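Local atomic coordinates of phospholyase (Arthrobacter aurescens, PDB entry 5G4I), a protein that binds pyridoxal phosphate and acts as a phospholyase, splitting phosphate from an amino-alcohol phosphate, although its fold is that of a class III transaminase. Residues Lys343-Arg348 and Arg365-Gly370; Asn351-Ser356 and Gly360-Arg365; His170-Arg175 and Gln206-Gly211. All blocks are in the same frame, centred on the assembly; numbering follows the deposited sequence. Where two conformers were deposited one is given.

Interaction 1 of 3, residues Lys343-Arg348 and Arg365-Gly370; sequences KYIRKR and RGLFFG
Ile345, on helix 334-355, meets both Leu367 and Phe369 of the turn and strand that pack against the helix. Its two branches divide the work. The CD1 end reaches Leu367 CD2 at 3.8 Å, and these two side chains cross at about a right angle. The CG2 methyl, which the first torsion sets anti to the backbone N (chi1 -68° to CG1), goes to the ring of Phe369. It lies over one face, 4.1 Å from the ring centroid and 23° off the normal, a CH-pi contact displaced toward the CG-CD2 side. The opposite face of the ring has the backbone N of Arg365 over its centre, 4.2 Å above the plane. In the conformer described, one of two modelled, the ring is sandwiched between a helix methyl and the backbone of its own segment.

Arg346, the next residue on the helix, packs with its aliphatic base. Its CB lies 3.6 Å from Phe369 CZ, at the far end of the ring. The chain then bends at chi2 and chi3, which carries the guanidinium past CE1, its plane 47° from that of the ring. The charged end is bound by backbone: NH1 donates to Gly364 O and NH2 to Val362 O. The helix is thus tied to strand 359-365, which follows it in the chain.

Arg365 to Phe368 form a type II' turn with Gly366 at positive phi. The turn joins strands 359-365 and 368-373 as a beta hairpin. Leu367 O accepts a hydrogen bond from Arg259.

No hydrogen bond links the two segments themselves. The contact is apolar and largely buried, with the arginine head placed where strand carbonyls can satisfy it. Dispersion and burial join helix to hairpin, while the polar grip falls just beyond the segments.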
ATOM      1  N   LYS A 343      23.707 -24.776   4.648  1.00 14.33           N
ATOM      2  CA  LYS A 343      24.430 -25.784   5.437  1.00 16.28           C
ATOM      3  C   LYS A 343      25.976 -25.531   5.430  1.00 14.94           C
ATOM      4  O   LYS A 343      26.640 -25.597   6.489  1.00 16.46           O
ATOM      5  CB  LYS A 343      24.075 -27.215   5.057  1.00 17.95           C
ATOM      6  CG  LYS A 343      22.676 -27.537   5.447  1.00 22.92           C
ATOM      7  CD  LYS A 343      22.217 -28.821   4.813  1.00 26.57           C
ATOM      8  CE  LYS A 343      20.779 -29.074   5.273  1.00 33.67           C
ATOM      9  NZ  LYS A 343      20.161 -30.138   4.441  1.00 37.49           N
ATOM     10  N   TYR A 344      26.483 -25.197   4.270  1.00 14.07           N
ATOM     11  CA  TYR A 344      27.907 -24.900   4.083  1.00 14.21           C
ATOM     12  C   TYR A 344      28.305 -23.595   4.799  1.00 12.71           C
ATOM     13  O   TYR A 344      29.311 -23.507   5.493  1.00 13.23           O
ATOM     14  CB  TYR A 344      28.146 -24.746   2.585  1.00 15.64           C
ATOM     15  CG  TYR A 344      29.543 -24.239   2.246  1.00 15.08           C
ATOM     16  CD1 TYR A 344      30.586 -25.084   2.201  1.00 21.05           C
ATOM     17  CD2 TYR A 344      29.762 -22.939   1.905  1.00 16.66           C
ATOM     18  CE1 TYR A 344      31.870 -24.640   1.824  1.00 22.85           C
ATOM     19  CE2 TYR A 344      31.005 -22.464   1.525  1.00 18.31           C
ATOM     20  CZ  TYR A 344      32.096 -23.332   1.510  1.00 21.49           C
ATOM     21  OH  TYR A 344      33.364 -22.804   1.171  1.00 21.37           O
ATOM     22  N   ILE A 345      27.454 -22.549   4.678  1.00 12.42           N
ATOM     23  CA  ILE A 345      27.729 -21.263   5.397  1.00 11.73           C
ATOM     24  C   ILE A 345      27.734 -21.445   6.880  1.00 12.19           C
ATOM     25  O   ILE A 345      28.523 -20.910   7.614  1.00 12.99           O
ATOM     26  CB  ILE A 345      26.644 -20.216   4.954  1.00 11.77           C
ATOM     27  CG1 ILE A 345      26.854 -19.847   3.492  1.00 12.56           C
ATOM     28  CG2 ILE A 345      26.664 -18.955   5.831  1.00 12.66           C
ATOM     29  CD1 ILE A 345      25.730 -18.999   2.842  1.00 12.74           C
ATOM     30  N   ARG A 346      26.769 -22.239   7.416  1.00 13.64           N
ATOM     31  CA  ARG A 346      26.732 -22.494   8.864  1.00 15.14           C
ATOM     32  C   ARG A 346      27.996 -23.148   9.390  1.00 15.44           C
ATOM     33  O   ARG A 346      28.559 -22.711  10.413  1.00 15.83           O
ATOM     34  CB  ARG A 346      25.508 -23.373   9.230  1.00 18.53           C
ATOM     35  CG  ARG A 346      25.501 -23.872  10.655  1.00 26.24           C
ATOM     36  CD  ARG A 346      24.017 -23.876  11.064  1.00 33.45           C
ATOM     37  NE  ARG A 346      24.042 -23.465  12.403  1.00 43.35           N
ATOM     38  CZ  ARG A 346      23.581 -22.405  13.085  1.00 32.57           C
ATOM     39  NH1 ARG A 346      22.503 -21.549  12.858  1.00 27.38           N
ATOM     40  NH2 ARG A 346      24.148 -22.388  14.266  1.00 31.97           N
ATOM     41  N   LYS A 347      28.496 -24.171   8.669  1.00 14.85           N
ATOM     42  CA  LYS A 347      29.786 -24.808   9.055  1.00 15.95           C
ATOM     43  C   LYS A 347      30.925 -23.793   9.064  1.00 15.46           C
ATOM     44  O   LYS A 347      31.719 -23.756  10.045  1.00 16.21           O
ATOM     45  CB  LYS A 347      30.068 -26.001   8.145  1.00 18.82           C
ATOM     46  CG  LYS A 347      29.086 -27.145   8.409  1.00 26.37           C
ATOM     47  N   ARG A 348      30.988 -22.970   8.047  1.00 14.48           N
ATOM     48  CA  ARG A 348      32.059 -21.951   8.026  1.00 14.77           C
ATOM     49  C   ARG A 348      31.941 -20.951   9.156  1.00 15.03           C
ATOM     50  O   ARG A 348      32.968 -20.554   9.799  1.00 15.43           O
ATOM     51  CB  ARG A 348      32.131 -21.195   6.723  1.00 16.97           C
ATOM     52  CG  ARG A 348      33.195 -20.106   6.710  1.00 25.72           C
ATOM     53  CD  ARG A 348      34.595 -20.667   6.514  1.00 29.36           C
ATOM     54  NE  ARG A 348      34.537 -20.792   5.078  1.00 27.03           N
ATOM     55  CZ  ARG A 348      35.052 -19.921   4.195  1.00 22.47           C
ATOM     56  NH1 ARG A 348      35.851 -18.936   4.569  1.00 23.36           N
ATOM     57  NH2 ARG A 348      34.743 -20.092   2.979  1.00 25.44           N
ATOM     58  N   ARG A 365      19.252 -19.763   9.199  1.00 20.65           N
ATOM     59  CA  ARG A 365      19.464 -20.946   8.308  1.00 20.14           C
ATOM     60  C   ARG A 365      19.191 -20.506   6.857  1.00 16.11           C
ATOM     61  O   ARG A 365      18.704 -19.371   6.647  1.00 16.50           O
ATOM     62  CB  ARG A 365      18.615 -22.215   8.597  1.00 20.95           C
ATOM     63  CG  ARG A 365      17.148 -21.821   8.558  1.00 18.74           C
ATOM     64  CD  ARG A 365      16.315 -23.060   8.620  1.00 19.43           C
ATOM     65  NE  ARG A 365      16.257 -23.559   9.986  1.00 19.66           N
ATOM     66  CZ  ARG A 365      15.508 -24.584  10.391  1.00 20.60           C
ATOM     67  NH1 ARG A 365      14.763 -25.300   9.565  1.00 20.60           N
ATOM     68  NH2 ARG A 365      15.517 -24.891  11.723  1.00 22.42           N
ATOM     69  N   GLY A 366      19.526 -21.330   5.927  1.00 16.44           N
ATOM     70  CA  GLY A 366      19.307 -21.061   4.546  1.00 14.99           C
ATOM     71  C   GLY A 366      20.130 -19.856   4.168  1.00 16.59           C
ATOM     72  O   GLY A 366      21.351 -19.818   4.448  1.00 21.12           O
ATOM     73  N   LEU A 367      19.530 -18.864   3.547  1.00 11.33           N
ATOM     74  CA  LEU A 367      20.276 -17.628   3.149  1.00 10.99           C
ATOM     75  C   LEU A 367      19.883 -16.419   4.048  1.00 11.58           C
ATOM     76  O   LEU A 367      19.960 -15.255   3.611  1.00 11.80           O
ATOM     77  CB  LEU A 367      20.198 -17.329   1.647  1.00 11.23           C
ATOM     78  CG  LEU A 367      20.927 -18.300   0.756  1.00 12.15           C
ATOM     79  CD1 LEU A 367      20.766 -17.983  -0.688  1.00 11.70           C
ATOM     80  CD2 LEU A 367      22.439 -18.261   1.109  1.00 14.06           C
ATOM     81  N   PHE A 368      19.532 -16.667   5.311  1.00 11.90           N
ATOM     82  CA  PHE A 368      19.377 -15.598   6.336  1.00 12.52           C
ATOM     83  C   PHE A 368      20.231 -16.019   7.521  1.00 14.21           C
ATOM     84  O   PHE A 368      19.850 -16.854   8.340  1.00 13.58           O
ATOM     85  CB  PHE A 368      17.900 -15.329   6.712  1.00 12.58           C
ATOM     86  CG  PHE A 368      17.625 -13.974   7.247  1.00 13.38           C
ATOM     87  CD1 PHE A 368      18.542 -13.283   8.077  1.00 15.55           C
ATOM     88  CD2 PHE A 368      16.447 -13.293   6.914  1.00 15.14           C
ATOM     89  CE1 PHE A 368      18.235 -12.008   8.621  1.00 16.86           C
ATOM     90  CE2 PHE A 368      16.195 -12.060   7.466  1.00 15.20           C
ATOM     91  CZ  PHE A 368      17.100 -11.380   8.267  1.00 15.66           C
ATOM     92  N   PHE A 369      21.439 -15.432   7.600  1.00 12.11           N
ATOM     93  CA  PHE A 369      22.422 -15.837   8.665  0.50 13.46           C
ATOM     94  C   PHE A 369      22.902 -14.631   9.400  1.00 13.10           C
ATOM     95  O   PHE A 369      22.913 -13.479   8.938  1.00 14.37           O
ATOM     96  CB  PHE A 369      23.658 -16.655   8.132  0.50 13.64           C
ATOM     97  CG  PHE A 369      23.487 -18.167   8.141  0.50 13.03           C
ATOM     98  CD1 PHE A 369      23.771 -18.934   9.266  0.50 14.67           C
ATOM     99  CD2 PHE A 369      23.058 -18.826   6.976  0.50 13.66           C
ATOM    100  CE1 PHE A 369      23.579 -20.235   9.293  0.50 11.62           C
ATOM    101  CE2 PHE A 369      22.883 -20.232   6.992  0.50  9.01           C
ATOM    102  CZ  PHE A 369      23.182 -20.890   8.072  0.50 12.61           C
ATOM    103  N   GLY A 370      23.366 -14.882  10.625  1.00 14.02           N
ATOM    104  CA  GLY A 370      23.992 -13.843  11.434  1.00 17.13           C
ATOM    105  C   GLY A 370      24.929 -14.406  12.501  1.00 15.43           C
ATOM    106  O   GLY A 370      24.958 -15.578  12.788  1.00 16.29           O
TER

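Interaction 2 of 3, residues Asn351-Ser356 and Gly360-Arg365; sequences NIAQRS and GSVRGR
Ala353 CB touches two residues of strand 359-365. Gly360 O lies 3.7 Å from Ala353 CB, a contact of a methyl with a carbonyl oxygen. On the same strand, Val362 CG2 comes within 4.1 Å of Ala353 CB. Val362 has CG1 anti to its backbone N (chi1 179°), which leaves CG2 beside the N as the branch that faces the alanine. No hydrogen bond crosses between the segments. The backbones approach closely, with the CA atoms of Ala353 and Gly360 6.4 Å apart, consistent with the small size of both residues.

Further out, Val362 also packs on Leu349 and Glu350, one turn earlier on the helix. The chain leaves helical geometry at Ser356. On the strand, Ser361 N bonds to Asp372 OD2, and Arg363 makes salt bridges to Asp372 and Asp178.

The contact thus closes a short helix-to-strand connection at the protein surface. Helix 334-355 ends here beside strand 359-365, an edge strand of its sheet within the chain, while Ile352 packs against helix 421-436 and strand 368-373 pairs alongside.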
ATOM      1  N   ASN A 351      33.130 -22.379  12.480  1.00 17.09           N
ATOM      2  CA  ASN A 351      34.619 -22.317  12.544  1.00 20.97           C
ATOM      3  C   ASN A 351      35.082 -20.932  12.930  1.00 23.37           C
ATOM      4  O   ASN A 351      35.941 -20.782  13.837  1.00 23.00           O
ATOM      5  CB  ASN A 351      35.263 -22.782  11.231  1.00 21.10           C
ATOM      6  CG  ASN A 351      35.226 -24.308  11.041  1.00 27.20           C
ATOM      7  OD1 ASN A 351      34.902 -25.048  11.939  1.00 30.64           O
ATOM      8  ND2 ASN A 351      35.503 -24.748   9.840  1.00 28.14           N
ATOM      9  N   ILE A 352      34.507 -19.901  12.322  1.00 17.70           N
ATOM     10  CA  ILE A 352      34.827 -18.496  12.666  1.00 18.95           C
ATOM     11  C   ILE A 352      34.509 -18.226  14.117  1.00 21.55           C
ATOM     12  O   ILE A 352      35.345 -17.572  14.813  1.00 25.38           O
ATOM     13  CB  ILE A 352      34.066 -17.544  11.663  1.00 19.31           C
ATOM     14  CG1 ILE A 352      34.619 -17.697  10.260  1.00 19.97           C
ATOM     15  CG2 ILE A 352      34.185 -16.095  12.139  1.00 21.56           C
ATOM     16  CD1 ILE A 352      33.850 -17.181   9.056  1.00 22.57           C
ATOM     17  N   ALA A 353      33.393 -18.705  14.649  1.00 19.25           N
ATOM     18  CA  ALA A 353      33.020 -18.394  16.012  1.00 21.51           C
ATOM     19  C   ALA A 353      33.926 -19.046  17.066  1.00 26.48           C
ATOM     20  O   ALA A 353      34.196 -18.445  18.123  1.00 27.74           O
ATOM     21  CB  ALA A 353      31.621 -18.809  16.293  1.00 20.99           C
ATOM     22  N   GLN A 354      34.341 -20.279  16.787  1.00 27.52           N
ATOM     23  CA  GLN A 354      35.328 -20.996  17.643  1.00 28.88           C
ATOM     24  C   GLN A 354      36.640 -20.249  17.725  1.00 29.67           C
ATOM     25  O   GLN A 354      37.188 -20.183  18.796  1.00 32.75           O
ATOM     26  CB  GLN A 354      35.574 -22.442  17.184  1.00 31.03           C
ATOM     27  CG  GLN A 354      34.516 -23.430  17.646  1.00 37.85           C
ATOM     28  N   ARG A 355      37.118 -19.691  16.648  1.00 26.78           N
ATOM     29  CA  ARG A 355      38.359 -18.970  16.584  1.00 30.79           C
ATOM     30  C   ARG A 355      38.372 -17.489  16.991  1.00 34.25           C
ATOM     31  O   ARG A 355      39.452 -16.949  17.281  1.00 34.18           O
ATOM     32  CB  ARG A 355      38.877 -18.971  15.154  1.00 34.76           C
ATOM     33  CG  ARG A 355      39.159 -20.316  14.542  1.00 38.27           C
ATOM     34  CD  ARG A 355      39.115 -20.125  13.031  1.00 38.80           C
ATOM     35  NE  ARG A 355      39.074 -21.410  12.341  1.00 40.32           N
ATOM     36  CZ  ARG A 355      38.882 -21.545  11.017  1.00 42.96           C
ATOM     37  NH1 ARG A 355      38.628 -20.495  10.182  1.00 43.53           N
ATOM     38  NH2 ARG A 355      38.917 -22.752  10.531  1.00 47.31           N
ATOM     39  N   SER A 356      37.247 -16.772  16.958  1.00 27.39           N
ATOM     40  CA  SER A 356      37.271 -15.308  17.257  1.00 25.94           C
ATOM     41  C   SER A 356      36.694 -15.041  18.610  1.00 25.88           C
ATOM     42  O   SER A 356      35.533 -15.374  18.915  1.00 21.74           O
ATOM     43  CB  SER A 356      36.544 -14.470  16.174  1.00 27.41           C
ATOM     44  OG  SER A 356      36.506 -13.070  16.501  1.00 24.02           O
ATOM     45  N   GLY A 360      30.111 -14.456  19.172  1.00 19.13           N
ATOM     46  CA  GLY A 360      29.300 -15.254  20.098  1.00 20.01           C
ATOM     47  C   GLY A 360      28.658 -16.440  19.360  1.00 21.46           C
ATOM     48  O   GLY A 360      29.362 -17.325  18.886  1.00 26.49           O
ATOM     49  N   SER A 361      27.337 -16.459  19.178  1.00 18.41           N
ATOM     50  CA  SER A 361      26.682 -17.576  18.542  1.00 16.16           C
ATOM     51  C   SER A 361      26.446 -17.355  17.007  1.00 15.69           C
ATOM     52  O   SER A 361      26.314 -16.196  16.541  1.00 16.56           O
ATOM     53  CB  SER A 361      25.276 -17.829  19.181  1.00 17.53           C
ATOM     54  OG  SER A 361      25.421 -18.048  20.596  1.00 20.61           O
ATOM     55  N   VAL A 362      26.346 -18.456  16.311  1.00 14.64           N
ATOM     56  CA  VAL A 362      25.942 -18.507  14.896  1.00 14.97           C
ATOM     57  C   VAL A 362      24.395 -18.651  14.851  1.00 16.27           C
ATOM     58  O   VAL A 362      23.852 -19.496  15.542  1.00 17.91           O
ATOM     59  CB  VAL A 362      26.605 -19.707  14.191  1.00 16.07           C
ATOM     60  CG1 VAL A 362      26.172 -19.777  12.721  1.00 17.17           C
ATOM     61  CG2 VAL A 362      28.110 -19.451  14.268  1.00 19.44           C
ATOM     62  N   ARG A 363      23.740 -17.888  13.982  1.00 13.86           N
ATOM     63  CA  ARG A 363      22.283 -17.784  13.988  1.00 16.04           C
ATOM     64  C   ARG A 363      21.739 -17.909  12.549  1.00 15.03           C
ATOM     65  O   ARG A 363      22.352 -17.514  11.564  1.00 14.47           O
ATOM     66  CB  ARG A 363      21.902 -16.451  14.609  1.00 15.96           C
ATOM     67  CG  ARG A 363      22.341 -16.288  16.084  1.00 15.51           C
ATOM     68  CD  ARG A 363      22.275 -14.834  16.529  1.00 14.88           C
ATOM     69  NE  ARG A 363      22.642 -14.686  17.965  1.00 16.24           N
ATOM     70  CZ  ARG A 363      21.833 -14.958  18.966  1.00 18.53           C
ATOM     71  NH1 ARG A 363      20.603 -15.310  18.773  1.00 19.06           N
ATOM     72  NH2 ARG A 363      22.344 -14.951  20.211  1.00 19.08           N
ATOM     73  N   GLY A 364      20.520 -18.403  12.491  1.00 18.62           N
ATOM     74  CA  GLY A 364      19.716 -18.409  11.198  1.00 19.65           C
ATOM     75  C   GLY A 364      19.769 -19.732  10.464  1.00 22.19           C
ATOM     76  O   GLY A 364      20.278 -20.801  10.940  1.00 23.68           O
ATOM     77  N   ARG A 365      19.252 -19.763   9.199  1.00 20.65           N
ATOM     78  CA  ARG A 365      19.464 -20.946   8.308  1.00 20.14           C
ATOM     79  C   ARG A 365      19.191 -20.506   6.857  1.00 16.11           C
ATOM     80  O   ARG A 365      18.704 -19.371   6.647  1.00 16.50           O
ATOM     81  CB  ARG A 365      18.615 -22.215   8.597  1.00 20.95           C
ATOM     82  CG  ARG A 365      17.148 -21.821   8.558  1.00 18.74           C
ATOM     83  CD  ARG A 365      16.315 -23.060   8.620  1.00 19.43           C
ATOM     84  NE  ARG A 365      16.257 -23.559   9.986  1.00 19.66           N
ATOM     85  CZ  ARG A 365      15.508 -24.584  10.391  1.00 20.60           C
ATOM     86  NH1 ARG A 365      14.763 -25.300   9.565  1.00 20.60           N
ATOM     87  NH2 ARG A 365      15.517 -24.891  11.723  1.00 22.42           N
TER

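Interaction 3 of 3, residues His170-Arg175 and Gln206-Gly211; sequences HVRALR and QAAGHG
A Schellman motif ends helix 187-207, with Gly209 at positive phi, and the residues around it meet the start of strand 171-174. His210, the residue after Gly209, lays its imidazole against the backbone of His170. The CA of His170 sits 3.7 Å from the ring centroid and only 3° off the normal, a CH-pi contact almost exactly over the centre of one face. His170 CB approaches the same ring near ND1, at 3.7 Å. The opposite face has Ala208 O above its rim. The ring of His170 turns away from this contact: chi1 of 61° puts CG between the backbone N and carbonyl carbon.

Arg172 adds a looser touch, its NH2 4.3 Å from Ala208 CB, with the methyl at the edge of the guanidinium. NH1 bonds to Ala169 O and, at 3.0 Å, to Val171 O, reaching the latter from above the carbonyl plane; NE bonds to Ser204.

Strand 171-174 is outermost, within this chain, in the mixed sheet that also holds strands 140-143 and 214-217, and pairs with the former. Helix 187-207 lies against it through Ala201 and Leu205, so the contact joins the helix end to the sheet edge.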
ATOM      1  N   HIS A 170      -4.246  -2.471  24.351  1.00 10.68           N
ATOM      2  CA  HIS A 170      -4.691  -3.796  23.874  1.00 10.51           C
ATOM      3  C   HIS A 170      -3.491  -4.716  23.512  1.00 11.06           C
ATOM      4  O   HIS A 170      -3.745  -5.813  22.936  1.00 12.12           O
ATOM      5  CB  HIS A 170      -5.642  -3.657  22.674  1.00 11.86           C
ATOM      6  CG  HIS A 170      -4.991  -2.978  21.476  1.00 11.88           C
ATOM      7  ND1 HIS A 170      -4.663  -1.613  21.477  1.00 14.16           N
ATOM      8  CD2 HIS A 170      -4.626  -3.464  20.278  1.00 13.43           C
ATOM      9  CE1 HIS A 170      -4.063  -1.332  20.311  1.00 13.81           C
ATOM     10  NE2 HIS A 170      -4.063  -2.421  19.565  1.00 13.97           N
ATOM     11  N   VAL A 171      -2.269  -4.314  23.803  1.00 10.74           N
ATOM     12  CA  VAL A 171      -1.059  -5.053  23.314  1.00 10.74           C
ATOM     13  C   VAL A 171      -0.349  -5.616  24.556  1.00 10.79           C
ATOM     14  O   VAL A 171      -0.131  -4.871  25.551  1.00 10.98           O
ATOM     15  CB  VAL A 171      -0.133  -4.126  22.463  1.00 10.58           C
ATOM     16  CG1 VAL A 171       1.049  -4.918  21.886  1.00 11.78           C
ATOM     17  CG2 VAL A 171      -0.967  -3.424  21.423  1.00 11.77           C
ATOM     18  N   ARG A 172       0.185  -6.852  24.433  1.00 10.99           N
ATOM     19  CA  ARG A 172       1.183  -7.377  25.347  1.00 10.55           C
ATOM     20  C   ARG A 172       2.401  -7.836  24.580  1.00 11.72           C
ATOM     21  O   ARG A 172       2.229  -8.642  23.623  1.00 12.38           O
ATOM     22  CB  ARG A 172       0.626  -8.506  26.268  1.00 11.81           C
ATOM     23  CG  ARG A 172      -0.536  -8.070  27.189  1.00 12.48           C
ATOM     24  CD  ARG A 172      -0.111  -7.057  28.283  1.00 13.28           C
ATOM     25  NE  ARG A 172      -1.281  -6.739  29.130  1.00 14.27           N
ATOM     26  CZ  ARG A 172      -2.180  -5.832  28.810  1.00 13.84           C
ATOM     27  NH1 ARG A 172      -2.161  -5.134  27.683  1.00 13.89           N
ATOM     28  NH2 ARG A 172      -3.348  -5.703  29.519  1.00 14.90           N
ATOM     29  N   ALA A 173       3.596  -7.336  24.990  1.00 11.61           N
ATOM     30  CA  ALA A 173       4.870  -7.726  24.379  1.00 12.52           C
ATOM     31  C   ALA A 173       5.523  -8.893  25.104  1.00 14.01           C
ATOM     32  O   ALA A 173       5.594  -8.909  26.382  1.00 17.92           O
ATOM     33  CB  ALA A 173       5.753  -6.533  24.385  1.00 14.19           C
ATOM     34  N   LEU A 174       5.960  -9.929  24.382  1.00 12.01           N
ATOM     35  CA  LEU A 174       6.555 -11.176  24.924  1.00 13.17           C
ATOM     36  C   LEU A 174       8.059 -11.184  24.746  1.00 13.49           C
ATOM     37  O   LEU A 174       8.589 -10.833  23.682  1.00 13.46           O
ATOM     38  CB  LEU A 174       5.939 -12.419  24.219  1.00 13.37           C
ATOM     39  CG  LEU A 174       4.410 -12.630  24.353  1.00 13.72           C
ATOM     40  CD1 LEU A 174       3.896 -13.651  23.413  1.00 15.15           C
ATOM     41  CD2 LEU A 174       4.022 -12.905  25.784  1.00 14.36           C
ATOM     42  N   ARG A 175       8.779 -11.682  25.752  1.00 14.84           N
ATOM     43  CA  ARG A 175      10.215 -11.976  25.567  1.00 15.16           C
ATOM     44  C   ARG A 175      10.318 -13.366  24.976  1.00 14.42           C
ATOM     45  O   ARG A 175      10.003 -14.384  25.625  1.00 16.72           O
ATOM     46  CB  ARG A 175      10.966 -11.914  26.940  1.00 19.44           C
ATOM     47  CG  ARG A 175      12.485 -12.186  26.788  1.00 22.33           C
ATOM     48  CD  ARG A 175      13.310 -11.152  25.995  1.00 26.70           C
ATOM     49  NE  ARG A 175      13.187  -9.803  26.543  1.00 33.17           N
ATOM     50  CZ  ARG A 175      14.139  -9.055  27.073  1.00 46.93           C
ATOM     51  NH1 ARG A 175      15.416  -9.464  27.128  1.00 60.41           N
ATOM     52  NH2 ARG A 175      13.809  -7.868  27.562  1.00 52.62           N
ATOM     53  N   GLN A 206      -7.505 -10.391  28.953  1.00 11.11           N
ATOM     54  CA  GLN A 206      -8.906 -10.768  29.251  1.00 11.72           C
ATOM     55  C   GLN A 206      -9.480  -9.879  30.398  1.00 11.92           C
ATOM     56  O   GLN A 206     -10.604  -9.389  30.278  1.00 13.16           O
ATOM     57  CB  GLN A 206      -9.020 -12.265  29.524  1.00 10.25           C
ATOM     58  CG  GLN A 206      -8.739 -13.116  28.287  1.00 11.78           C
ATOM     59  CD  GLN A 206      -8.508 -14.570  28.525  1.00 11.26           C
ATOM     60  OE1 GLN A 206      -8.095 -14.984  29.632  1.00 12.77           O
ATOM     61  NE2 GLN A 206      -8.711 -15.366  27.500  1.00 12.94           N
ATOM     62  N   ALA A 207      -8.692  -9.725  31.442  1.00 11.18           N
ATOM     63  CA  ALA A 207      -9.153  -8.898  32.641  1.00 11.98           C
ATOM     64  C   ALA A 207      -9.442  -7.488  32.188  1.00 12.96           C
ATOM     65  O   ALA A 207     -10.398  -6.851  32.713  1.00 13.76           O
ATOM     66  CB  ALA A 207      -8.146  -8.928  33.760  1.00 12.30           C
ATOM     67  N   ALA A 208      -8.611  -6.927  31.296  1.00 11.85           N
ATOM     68  CA  ALA A 208      -8.808  -5.551  30.804  1.00 12.38           C
ATOM     69  C   ALA A 208      -9.919  -5.386  29.759  1.00 13.85           C
ATOM     70  O   ALA A 208     -10.147  -4.256  29.310  1.00 17.38           O
ATOM     71  CB  ALA A 208      -7.476  -5.013  30.333  1.00 14.26           C
ATOM     72  N   GLY A 209     -10.569  -6.422  29.297  1.00 11.79           N
ATOM     73  CA  GLY A 209     -11.656  -6.382  28.369  1.00 14.67           C
ATOM     74  C   GLY A 209     -11.297  -6.358  26.889  1.00 15.40           C
ATOM     75  O   GLY A 209     -12.196  -6.304  26.044  1.00 18.04           O
ATOM     76  N   HIS A 210     -10.023  -6.621  26.574  1.00 13.51           N
ATOM     77  CA  HIS A 210      -9.639  -6.743  25.160  1.00 12.40           C
ATOM     78  C   HIS A 210      -9.798  -8.123  24.584  1.00 13.14           C
ATOM     79  O   HIS A 210      -9.995  -8.309  23.370  1.00 14.41           O
ATOM     80  CB  HIS A 210      -8.175  -6.314  24.981  1.00 12.72           C
ATOM     81  CG  HIS A 210      -7.798  -5.040  25.671  1.00 14.70           C
ATOM     82  ND1 HIS A 210      -8.253  -3.794  25.312  1.00 20.09           N
ATOM     83  CD2 HIS A 210      -7.014  -4.862  26.742  1.00 16.10           C
ATOM     84  CE1 HIS A 210      -7.751  -2.900  26.143  1.00 15.52           C
ATOM     85  NE2 HIS A 210      -6.976  -3.517  27.000  1.00 17.61           N
ATOM     86  N   GLY A 211      -9.686  -9.178  25.409  1.00 13.54           N
ATOM     87  CA  GLY A 211      -9.637 -10.513  24.917  1.00 12.51           C
ATOM     88  C   GLY A 211      -8.399 -10.738  24.022  1.00 12.48           C
ATOM     89  O   GLY A 211      -7.518  -9.867  23.983  1.00 14.34           O
TER

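Interactions 1 and 2 form one neighbourhood, their centres 10 Å apart. Both use helix 334-355, share Arg365, and rest on adjacent strands 359-365 and 368-373 of one mixed sheet. Along the chain, interaction 2 is nested inside the loop closed by interaction 1, so the helix is packed against the hairpin at two successive levels. Gly370 O and Arg363 N pair across the hairpin, joining the two. Interaction 3 comes earlier in the chain and belongs to the other seven-stranded sheet. Its centre is about 36 Å from that of interaction 1 and 37 Å from that of interaction 2. Interactions 1 and 2 pack one helix against one sheet, and interaction 3 joins the end of another helix to the edge of the other sheet.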